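Local coordinates for acetyl-CoA acetyltransferase (Elizabethkingia anophelis NUHP1, PDB 6BN2), which probably joins two acetyl-CoA molecules into acetoacetyl-CoA, and catalyses the reverse thiolysis, as an acetyl-CoA acetyltransferase of the thiolase family, at residues A41-L46 with A261-V265; A54-D58 with D114-V119; G99-V103 with G362-I366. All blocks are in the same frame, centred on the assembly; numbering follows the deposited sequence.

Contact 1: A41-L46 with A261-V265; sequences AIKGAL and ASALV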
ATOM      1  N   ALA A  41       2.739  18.253   2.874  1.00 13.09           N
ATOM      2  CA  ALA A  41       3.801  18.006   1.906  1.00 13.76           C
ATOM      3  C   ALA A  41       3.263  18.067   0.483  1.00 13.51           C
ATOM      4  O   ALA A  41       3.886  18.670  -0.399  1.00 14.67           O
ATOM      5  CB  ALA A  41       4.472  16.652   2.183  1.00 13.11           C
ATOM      6  N   ILE A  42       2.099  17.454   0.238  1.00 13.27           N
ATOM      7  CA  ILE A  42       1.553  17.464  -1.116  1.00 12.94           C
ATOM      8  C   ILE A  42       1.213  18.886  -1.537  1.00 14.52           C
ATOM      9  O   ILE A  42       1.533  19.312  -2.651  1.00 14.94           O
ATOM     10  CB  ILE A  42       0.322  16.545  -1.213  1.00 12.11           C
ATOM     11  CG1 ILE A  42       0.715  15.088  -1.006  1.00 12.70           C
ATOM     12  CG2 ILE A  42      -0.341  16.719  -2.583  1.00 12.80           C
ATOM     13  CD1 ILE A  42      -0.522  14.161  -0.821  1.00 13.98           C
ATOM     14  N   LYS A  43       0.546  19.646  -0.658  1.00 14.66           N
ATOM     15  CA  LYS A  43       0.222  21.021  -1.013  1.00 15.77           C
ATOM     16  C   LYS A  43       1.492  21.821  -1.254  1.00 15.89           C
ATOM     17  O   LYS A  43       1.563  22.620  -2.188  1.00 16.78           O
ATOM     18  CB  LYS A  43      -0.617  21.677   0.080  1.00 16.16           C
ATOM     19  CG  LYS A  43      -0.976  23.127  -0.250  1.00 18.08           C
ATOM     20  CD  LYS A  43      -2.111  23.632   0.613  1.00 23.01           C
ATOM     21  CE  LYS A  43      -2.586  25.001   0.118  1.00 29.67           C
ATOM     22  NZ  LYS A  43      -1.496  25.998   0.229  1.00 32.99           N
ATOM     23  N   GLY A  44       2.528  21.567  -0.451  1.00 14.86           N
ATOM     24  CA  GLY A  44       3.792  22.259  -0.656  1.00 16.82           C
ATOM     25  C   GLY A  44       4.402  21.966  -2.009  1.00 15.72           C
ATOM     26  O   GLY A  44       4.933  22.867  -2.669  1.00 18.42           O
ATOM     27  N   ALA A  45       4.313  20.708  -2.451  1.00 15.25           N
ATOM     28  CA  ALA A  45       4.871  20.337  -3.747  1.00 15.32           C
ATOM     29  C   ALA A  45       4.109  21.010  -4.883  1.00 16.70           C
ATOM     30  O   ALA A  45       4.719  21.477  -5.853  1.00 19.86           O
ATOM     31  CB  ALA A  45       4.856  18.816  -3.910  1.00 15.53           C
ATOM     32  N   LEU A  46       2.779  21.089  -4.771  1.00 15.09           N
ATOM     33  CA  LEU A  46       2.004  21.802  -5.789  1.00 16.34           C
ATOM     34  C   LEU A  46       2.322  23.291  -5.782  1.00 19.78           C
ATOM     35  O   LEU A  46       2.467  23.914  -6.844  1.00 20.91           O
ATOM     36  CB  LEU A  46       0.508  21.602  -5.556  1.00 17.92           C
ATOM     37  CG  LEU A  46       0.015  20.157  -5.612  1.00 24.32           C
ATOM     38  CD1 LEU A  46      -1.474  20.108  -5.233  1.00 25.01           C
ATOM     39  CD2 LEU A  46       0.259  19.581  -6.986  1.00 24.19           C
ATOM     40  N   ALA A 261       6.455  13.988   6.701  1.00 11.60           N
ATOM     41  CA  ALA A 261       5.971  13.546   5.394  1.00 11.04           C
ATOM     42  C   ALA A 261       6.786  14.219   4.298  1.00 11.49           C
ATOM     43  O   ALA A 261       7.545  15.161   4.546  1.00 13.22           O
ATOM     44  CB  ALA A 261       4.474  13.852   5.211  1.00 12.66           C
ATOM     45  N   SER A 262       6.611  13.720   3.070  1.00 11.47           N
ATOM     46  CA  SER A 262       7.357  14.235   1.925  1.00 11.36           C
ATOM     47  C   SER A 262       6.546  13.961   0.661  1.00 12.87           C
ATOM     48  O   SER A 262       5.686  13.068   0.629  1.00 11.90           O
ATOM     49  CB  SER A 262       8.746  13.593   1.829  1.00 12.92           C
ATOM     50  OG  SER A 262       8.644  12.176   1.970  1.00 13.61           O
ATOM     51  N   ALA A 263       6.803  14.750  -0.380  1.00 13.13           N
ATOM     52  CA  ALA A 263       6.006  14.580  -1.586  1.00 12.74           C
ATOM     53  C   ALA A 263       6.747  15.132  -2.790  1.00 12.92           C
ATOM     54  O   ALA A 263       7.423  16.166  -2.699  1.00 13.10           O
ATOM     55  CB  ALA A 263       4.647  15.277  -1.450  1.00 13.86           C
ATOM     56  N   LEU A 264       6.574  14.445  -3.915  1.00 12.74           N
ATOM     57  CA  LEU A 264       7.168  14.825  -5.187  1.00 13.37           C
ATOM     58  C   LEU A 264       6.089  14.839  -6.254  1.00 14.05           C
ATOM     59  O   LEU A 264       5.116  14.080  -6.199  1.00 14.67           O
ATOM     60  CB  LEU A 264       8.291  13.859  -5.606  1.00 15.08           C
ATOM     61  CG  LEU A 264       9.516  13.707  -4.689  1.00 16.48           C
ATOM     62  CD1 LEU A 264       9.236  12.849  -3.460  1.00 15.95           C
ATOM     63  CD2 LEU A 264      10.648  13.067  -5.512  1.00 21.93           C
ATOM     64  N   VAL A 265       6.256  15.707  -7.236  1.00 14.16           N
ATOM     65  CA  VAL A 265       5.405  15.681  -8.419  1.00 13.84           C
ATOM     66  C   VAL A 265       6.247  15.188  -9.583  1.00 13.26           C
ATOM     67  O   VAL A 265       7.323  15.738  -9.848  1.00 14.99           O
ATOM     68  CB  VAL A 265       4.797  17.056  -8.733  1.00 15.43           C
ATOM     69  CG1 VAL A 265       3.986  16.950 -10.027  1.00 16.16           C
ATOM     70  CG2 VAL A 265       3.894  17.551  -7.574  1.00 16.78           C
TER

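Contact 2: A54-D58 with D114-V119; sequences AEIQD and DVEAIV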
ATOM      1  N   ALA A  54      -5.889  20.064 -10.424  1.00 18.22           N
ATOM      2  CA  ALA A  54      -6.597  19.117 -11.277  1.00 21.40           C
ATOM      3  C   ALA A  54      -5.697  18.476 -12.327  1.00 20.81           C
ATOM      4  O   ALA A  54      -6.139  17.546 -13.016  1.00 20.75           O
ATOM      5  CB  ALA A  54      -7.790  19.798 -11.956  1.00 24.00           C
ATOM      6  N   GLU A  55      -4.448  18.932 -12.471  1.00 17.64           N
ATOM      7  CA  GLU A  55      -3.541  18.240 -13.377  1.00 17.64           C
ATOM      8  C   GLU A  55      -3.064  16.904 -12.815  1.00 16.84           C
ATOM      9  O   GLU A  55      -2.585  16.057 -13.587  1.00 18.19           O
ATOM     10  CB  GLU A  55      -2.326  19.113 -13.674  1.00 15.68           C
ATOM     11  CG  GLU A  55      -2.631  20.385 -14.481  1.00 19.24           C
ATOM     12  CD  GLU A  55      -2.806  20.131 -15.972  1.00 30.17           C
ATOM     13  OE1 GLU A  55      -2.646  18.973 -16.412  1.00 30.05           O
ATOM     14  OE2 GLU A  55      -3.080  21.104 -16.713  1.00 30.65           O
ATOM     15  N   ILE A  56      -3.169  16.703 -11.499  1.00 14.47           N
ATOM     16  CA  ILE A  56      -2.657  15.486 -10.855  1.00 15.35           C
ATOM     17  C   ILE A  56      -3.613  14.328 -11.118  1.00 15.16           C
ATOM     18  O   ILE A  56      -4.807  14.417 -10.812  1.00 16.83           O
ATOM     19  CB  ILE A  56      -2.468  15.709  -9.346  1.00 15.10           C
ATOM     20  CG1 ILE A  56      -1.402  16.777  -9.094  1.00 14.58           C
ATOM     21  CG2 ILE A  56      -2.087  14.392  -8.653  1.00 15.05           C
ATOM     22  CD1 ILE A  56      -0.065  16.493  -9.808  1.00 16.31           C
ATOM     23  N   GLN A  57      -3.092  13.223 -11.666  1.00 13.47           N
ATOM     24  CA  GLN A  57      -3.967  12.116 -12.074  1.00 15.01           C
ATOM     25  C   GLN A  57      -3.985  10.949 -11.099  1.00 12.36           C
ATOM     26  O   GLN A  57      -4.835  10.051 -11.240  1.00 15.39           O
ATOM     27  CB  GLN A  57      -3.558  11.609 -13.458  1.00 14.00           C
ATOM     28  CG  GLN A  57      -3.861  12.638 -14.545  1.00 16.22           C
ATOM     29  CD  GLN A  57      -3.272  12.230 -15.880  1.00 18.76           C
ATOM     30  OE1 GLN A  57      -2.150  12.609 -16.218  1.00 18.89           O
ATOM     31  NE2 GLN A  57      -4.021  11.427 -16.637  1.00 21.88           N
ATOM     32  N   ASP A  58      -3.084  10.936 -10.121  1.00 13.58           N
ATOM     33  CA  ASP A  58      -3.019   9.871  -9.127  1.00 14.16           C
ATOM     34  C   ASP A  58      -2.111  10.376  -8.017  1.00 15.38           C
ATOM     35  O   ASP A  58      -1.337  11.322  -8.203  1.00 13.10           O
ATOM     36  CB  ASP A  58      -2.484   8.555  -9.725  1.00 12.62           C
ATOM     37  CG  ASP A  58      -3.105   7.306  -9.082  1.00 17.32           C
ATOM     38  OD1 ASP A  58      -3.523   7.359  -7.902  1.00 15.69           O
ATOM     39  OD2 ASP A  58      -3.137   6.256  -9.766  1.00 17.13           O
ATOM     40  N   ASP A 114       0.031   5.706 -18.709  1.00 18.42           N
ATOM     41  CA  ASP A 114      -1.287   5.849 -18.108  1.00 17.68           C
ATOM     42  C   ASP A 114      -1.532   7.213 -17.493  1.00 18.87           C
ATOM     43  O   ASP A 114      -2.692   7.643 -17.421  1.00 19.78           O
ATOM     44  CB  ASP A 114      -1.496   4.783 -17.035  1.00 17.96           C
ATOM     45  CG  ASP A 114      -1.579   3.409 -17.624  1.00 20.46           C
ATOM     46  OD1 ASP A 114      -2.379   3.238 -18.564  1.00 24.26           O
ATOM     47  OD2 ASP A 114      -0.836   2.520 -17.155  1.00 20.19           O
ATOM     48  N   VAL A 115      -0.486   7.901 -17.037  1.00 16.23           N
ATOM     49  CA  VAL A 115      -0.647   9.237 -16.466  1.00 16.74           C
ATOM     50  C   VAL A 115       0.460  10.141 -16.986  1.00 17.86           C
ATOM     51  O   VAL A 115       1.558   9.683 -17.325  1.00 17.41           O
ATOM     52  CB  VAL A 115      -0.620   9.236 -14.923  1.00 16.43           C
ATOM     53  CG1 VAL A 115      -1.772   8.365 -14.349  1.00 17.54           C
ATOM     54  CG2 VAL A 115       0.740   8.764 -14.428  1.00 18.04           C
ATOM     55  N   GLU A 116       0.160  11.443 -17.030  1.00 16.12           N
ATOM     56  CA  GLU A 116       1.130  12.469 -17.396  1.00 17.16           C
ATOM     57  C   GLU A 116       1.632  13.264 -16.200  1.00 18.01           C
ATOM     58  O   GLU A 116       2.687  13.895 -16.296  1.00 17.21           O
ATOM     59  CB  GLU A 116       0.516  13.446 -18.405  1.00 19.86           C
ATOM     60  CG  GLU A 116      -0.001  12.771 -19.673  1.00 21.29           C
ATOM     61  CD  GLU A 116       1.116  12.280 -20.562  1.00 26.83           C
ATOM     62  OE1 GLU A 116       1.978  13.106 -20.988  1.00 28.42           O
ATOM     63  OE2 GLU A 116       1.128  11.069 -20.851  1.00 29.20           O
ATOM     64  N   ALA A 117       0.905  13.247 -15.081  1.00 15.96           N
ATOM     65  CA  ALA A 117       1.322  13.969 -13.887  1.00 13.62           C
ATOM     66  C   ALA A 117       0.797  13.205 -12.689  1.00 13.87           C
ATOM     67  O   ALA A 117      -0.375  12.816 -12.681  1.00 14.90           O
ATOM     68  CB  ALA A 117       0.789  15.412 -13.864  1.00 15.81           C
ATOM     69  N   ILE A 118       1.660  12.999 -11.694  1.00 12.39           N
ATOM     70  CA  ILE A 118       1.332  12.126 -10.573  1.00 13.32           C
ATOM     71  C   ILE A 118       2.113  12.592  -9.349  1.00 13.86           C
ATOM     72  O   ILE A 118       3.248  13.072  -9.470  1.00 14.86           O
ATOM     73  CB  ILE A 118       1.615  10.649 -10.945  1.00 12.00           C
ATOM     74  CG1 ILE A 118       1.256   9.702  -9.787  1.00 12.13           C
ATOM     75  CG2 ILE A 118       3.056  10.437 -11.405  1.00 15.11           C
ATOM     76  CD1 ILE A 118       1.143   8.220 -10.253  1.00 13.77           C
ATOM     77  N   VAL A 119       1.485  12.491  -8.172  1.00 11.45           N
ATOM     78  CA  VAL A 119       2.130  12.812  -6.895  1.00 11.20           C
ATOM     79  C   VAL A 119       2.584  11.513  -6.253  1.00 12.07           C
ATOM     80  O   VAL A 119       1.823  10.534  -6.216  1.00 13.08           O
ATOM     81  CB  VAL A 119       1.170  13.560  -5.954  1.00 13.72           C
ATOM     82  CG1 VAL A 119       1.708  13.564  -4.512  1.00 15.91           C
ATOM     83  CG2 VAL A 119       0.901  14.994  -6.451  1.00 14.26           C
TER
HETATM   84  O   HOH W   1      -3.169  10.558 -19.269  1.00 24.53           O

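Contact 3: G99-V103 with G362-I366; sequences GMKAV and GSRII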
ATOM      1  N   GLY A  99       8.118   5.103   0.859  1.00 11.78           N
ATOM      2  CA  GLY A  99       8.092   6.353   0.106  1.00 10.75           C
ATOM      3  C   GLY A  99       8.874   6.266  -1.192  1.00 12.16           C
ATOM      4  O   GLY A  99       8.518   6.904  -2.189  1.00 12.61           O
ATOM      5  N   MET A 100       9.954   5.473  -1.208  1.00  9.75           N
ATOM      6  CA  MET A 100      10.683   5.311  -2.462  1.00 10.70           C
ATOM      7  C   MET A 100       9.900   4.436  -3.430  1.00 11.80           C
ATOM      8  O   MET A 100       9.854   4.723  -4.631  1.00 12.04           O
ATOM      9  CB  MET A 100      12.074   4.726  -2.198  1.00 10.22           C
ATOM     10  CG  MET A 100      12.918   4.621  -3.493  1.00 12.31           C
ATOM     11  SD  MET A 100      14.632   4.155  -3.216  1.00 13.51           S
ATOM     12  CE  MET A 100      15.259   5.607  -2.355  1.00 13.66           C
ATOM     13  N   LYS A 101       9.282   3.364  -2.917  1.00 11.83           N
ATOM     14  CA  LYS A 101       8.472   2.495  -3.767  1.00 11.90           C
ATOM     15  C   LYS A 101       7.303   3.267  -4.366  1.00 11.18           C
ATOM     16  O   LYS A 101       6.933   3.046  -5.522  1.00 11.73           O
ATOM     17  CB  LYS A 101       7.978   1.299  -2.946  1.00 12.02           C
ATOM     18  CG  LYS A 101       7.219   0.234  -3.769  1.00 10.40           C
ATOM     19  CD  LYS A 101       8.094  -0.355  -4.888  1.00 12.21           C
ATOM     20  CE  LYS A 101       7.374  -1.565  -5.527  1.00 13.57           C
ATOM     21  NZ  LYS A 101       8.241  -2.182  -6.589  1.00 15.30           N
ATOM     22  N   ALA A 102       6.724   4.199  -3.600  1.00 12.13           N
ATOM     23  CA  ALA A 102       5.673   5.058  -4.151  1.00 11.79           C
ATOM     24  C   ALA A 102       6.177   5.829  -5.368  1.00 12.65           C
ATOM     25  O   ALA A 102       5.490   5.912  -6.394  1.00 12.84           O
ATOM     26  CB  ALA A 102       5.171   6.036  -3.080  1.00 10.92           C
ATOM     27  N   VAL A 103       7.367   6.427  -5.260  1.00 11.83           N
ATOM     28  CA  VAL A 103       7.936   7.173  -6.384  1.00 11.92           C
ATOM     29  C   VAL A 103       8.206   6.254  -7.571  1.00 12.09           C
ATOM     30  O   VAL A 103       7.930   6.612  -8.722  1.00 12.14           O
ATOM     31  CB  VAL A 103       9.218   7.900  -5.939  1.00 11.08           C
ATOM     32  CG1 VAL A 103       9.958   8.471  -7.167  1.00 12.37           C
ATOM     33  CG2 VAL A 103       8.873   9.007  -4.929  1.00 12.13           C
ATOM     34  N   GLY A 362      11.814   7.086   2.601  1.00 12.10           N
ATOM     35  CA  GLY A 362      12.248   6.652   1.284  1.00 13.90           C
ATOM     36  C   GLY A 362      12.055   7.688   0.196  1.00 12.67           C
ATOM     37  O   GLY A 362      12.830   7.731  -0.770  1.00 12.17           O
ATOM     38  N   SER A 363      11.013   8.518   0.309  1.00 12.00           N
ATOM     39  CA  SER A 363      10.912   9.666  -0.582  1.00 13.43           C
ATOM     40  C   SER A 363      11.663  10.881  -0.051  1.00 13.73           C
ATOM     41  O   SER A 363      12.167  11.675  -0.849  1.00 13.48           O
ATOM     42  CB  SER A 363       9.434  10.018  -0.848  1.00 14.51           C
ATOM     43  OG  SER A 363       8.631   9.906   0.323  1.00 13.31           O
ATOM     44  N   ARG A 364      11.759  11.031   1.277  1.00 12.03           N
ATOM     45  CA  ARG A 364      12.478  12.167   1.851  1.00 12.36           C
ATOM     46  C   ARG A 364      13.927  12.204   1.365  1.00 11.82           C
ATOM     47  O   ARG A 364      14.445  13.275   1.009  1.00 13.98           O
ATOM     48  CB  ARG A 364      12.391  12.083   3.380  1.00 12.02           C
ATOM     49  CG  ARG A 364      12.724  13.387   4.121  1.00 13.26           C
ATOM     50  CD  ARG A 364      14.236  13.661   4.160  1.00 16.77           C
ATOM     51  NE  ARG A 364      14.960  12.653   4.943  1.00 15.56           N
ATOM     52  CZ  ARG A 364      16.289  12.566   4.997  1.00 18.61           C
ATOM     53  NH1 ARG A 364      17.047  13.387   4.276  1.00 18.11           N
ATOM     54  NH2 ARG A 364      16.866  11.644   5.755  1.00 17.74           N
ATOM     55  N   ILE A 365      14.602  11.047   1.323  1.00 12.74           N
ATOM     56  CA  ILE A 365      16.003  11.071   0.900  1.00 14.10           C
ATOM     57  C   ILE A 365      16.147  11.420  -0.584  1.00 13.99           C
ATOM     58  O   ILE A 365      17.190  11.944  -0.984  1.00 13.77           O
ATOM     59  CB  ILE A 365      16.729   9.749   1.235  1.00 11.69           C
ATOM     60  CG1 ILE A 365      16.137   8.547   0.495  1.00 11.05           C
ATOM     61  CG2 ILE A 365      16.750   9.532   2.767  1.00 15.30           C
ATOM     62  CD1 ILE A 365      16.958   7.244   0.738  1.00 13.90           C
ATOM     63  N   ILE A 366      15.111  11.191  -1.401  1.00 13.56           N
ATOM     64  CA  ILE A 366      15.139  11.672  -2.785  1.00 12.87           C
ATOM     65  C   ILE A 366      15.045  13.194  -2.827  1.00 13.47           C
ATOM     66  O   ILE A 366      15.764  13.857  -3.592  1.00 13.38           O
ATOM     67  CB  ILE A 366      14.001  11.033  -3.598  1.00 13.21           C
ATOM     68  CG1 ILE A 366      14.072   9.509  -3.514  1.00 14.29           C
ATOM     69  CG2 ILE A 366      14.100  11.475  -5.049  1.00 13.89           C
ATOM     70  CD1 ILE A 366      12.863   8.831  -4.203  1.00 11.83           C
TER
HETATM   71  O   HOH W   2       9.689   5.285   3.265  1.00 12.21           O

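Contact 1: A41-L46 with A261-V265
Ala41 and Ala263 each lay a methyl on a peptide face of the other's backbone, the flat groups that meet here. The CB of Ala41 sits over Ser262 C, 3.7 Å away, at the start of the peptide to Ala263, and is equally close to Ser262 N. In return, the CB of Ala263 covers the face of the peptide between Ala41 and Ile42, 3.6 Å from Ala41 O and slightly farther from Ile42 N. The two methyls are also 3.9 Å apart, CB to CB, so each fits in beside the other. Ala261 CB closes on the same Ala41 methyl from the strand's N-terminal side.

Small side chains on both partners explain why the axes come within 6.9 Å, with the helix and strand running in roughly the same direction, 34° apart. This is helix 34-48 lying on one face of the thiolase-fold sheet, against strand 258-268, which pairs with strands 12-24 and 117-125. The opposite face of the strand, carrying Ser262 and Leu264, meets helix 358-375; Ser262 OG is hydrogen-bonded to the hydroxyls of Ser360 and Ser363.

One turn farther along the helix, Ala45 CB lies 3.9 Å from Ala263 O and 4.0 Å from Val265 CG2. That branch of Val265 is beside its own backbone N, because CG1 takes the position anti to N (chi1 177°), and it therefore leans back toward the helix. Leu46 adds the end of its side chain, CD2 standing 4.2 Å from Val265 CG2. Ile42, one turn before Leu46 on the same flank of the helix, brings CG1 alongside Ala263 CB.

Contact 2: A54-D58 with D114-V119
Gln57 and Ala117 make the first backbone link of a parallel strand pairing: segment 54-58 runs into strand 59-62, the neighbour of strand 117-125 in the N-terminal thiolase sheet. Gln57 N donates to Ala117 O at 2.9 Å, and Val119 N to Asp58 O at 3.1 Å.

The side chain of Gln57 then runs back along the incoming loop. Its CB rests 3.8 Å from Val115 CG1 and also lies near Ala117 O; CG skirts the same oxygen more distantly. Beyond CG the chain is extended (chi2 171°), which carries CD over the backbone at Val115. There the amide splits its work. OE1 accepts Glu116 N at 2.7 Å, nearly straight at 164°, although the donor is tilted from the amide plane, and it takes a second, weak bond from Ala117 N. NE2 donates to a water that reaches Asp114 O only weakly. The glutamine thus stands in for a backbone partner just ahead of the strand.

On the face of the sheet covered by helix 34-48, Ile56 and Val119 meet with CG2 and CD1 of the isoleucine both against Val119 CG2; Leu46 and Ile42 of that helix pack on them. Asp58 OD2 is salt-bridged to Lys101 of the second subunit, while its CB remains 3.7 Å from Ile118 CD1.

Contact 3: G99-V103 with G362-I366
Gly99 and Met100 press directly on Gly362 and Ser363, backbone against backbone: Met100 N is 3.4 Å from Gly362 C, and Gly99 C is 3.4 Å from Ser363 N. With a glycine on each helix at the crossing, nothing projects there, and the axes pass at 7.7 Å with their directions 70° apart. One water clasps the two glycines, accepting from both Gly99 N and Gly362 N.

Bumps fill the flanks. On one side Ser363 CB settles 3.5 Å from Gly99 O. On another, Met100 CB lies 3.4 Å from Gly362 O as the side chain arches past, with CE close by. That oxygen is buried with no hydrogen-bonding partner in the model. Met100 runs out with CG anti to N (chi1 -176°) and bends only at its last bond, which brings CE to 3.9 Å from Ile365 CD1; the two side chains cross at about a right angle. Farther along, Val103 and Ile366 meet tip to tip, Ile366 CD1 facing both methyls of the valine, 4.1 Å from CG2.

Helix 98-111 starts just after Cys96, acetylated in this crystal, and helix 358-375 just after His356, a predicted proton acceptor. As in other thiolases, these helices lie between the layers of sheet: Leu264 of strand 258-268 packs on Val103 and Ile366, while Ile395 of strand 391-399 and Ala383 and Ile385 of strand 380-387 line the far side.

How the contacts relate
From the N terminus, helix 34-48 opens contact 1, and the loop after it opens contact 2. The chain passes through 99-103, the first half of contact 3, before 114-119 closes contact 2. Contact 1 closes much later, at 261-265, so contact 2 is nested within its loop. Contact 3 closes last, at 362-366, and crosses both. Strands 117-125 and 258-268 are neighbours in one sheet, and contacts 1 and 2 also touch directly, Leu46 against Ile56 and Ile42 against Val119. Contact 3 meets contact 1 through the strand's other face, and alone joins the N-terminal thiolase region to the C-terminal one. Contacts 2 and 3 do not touch.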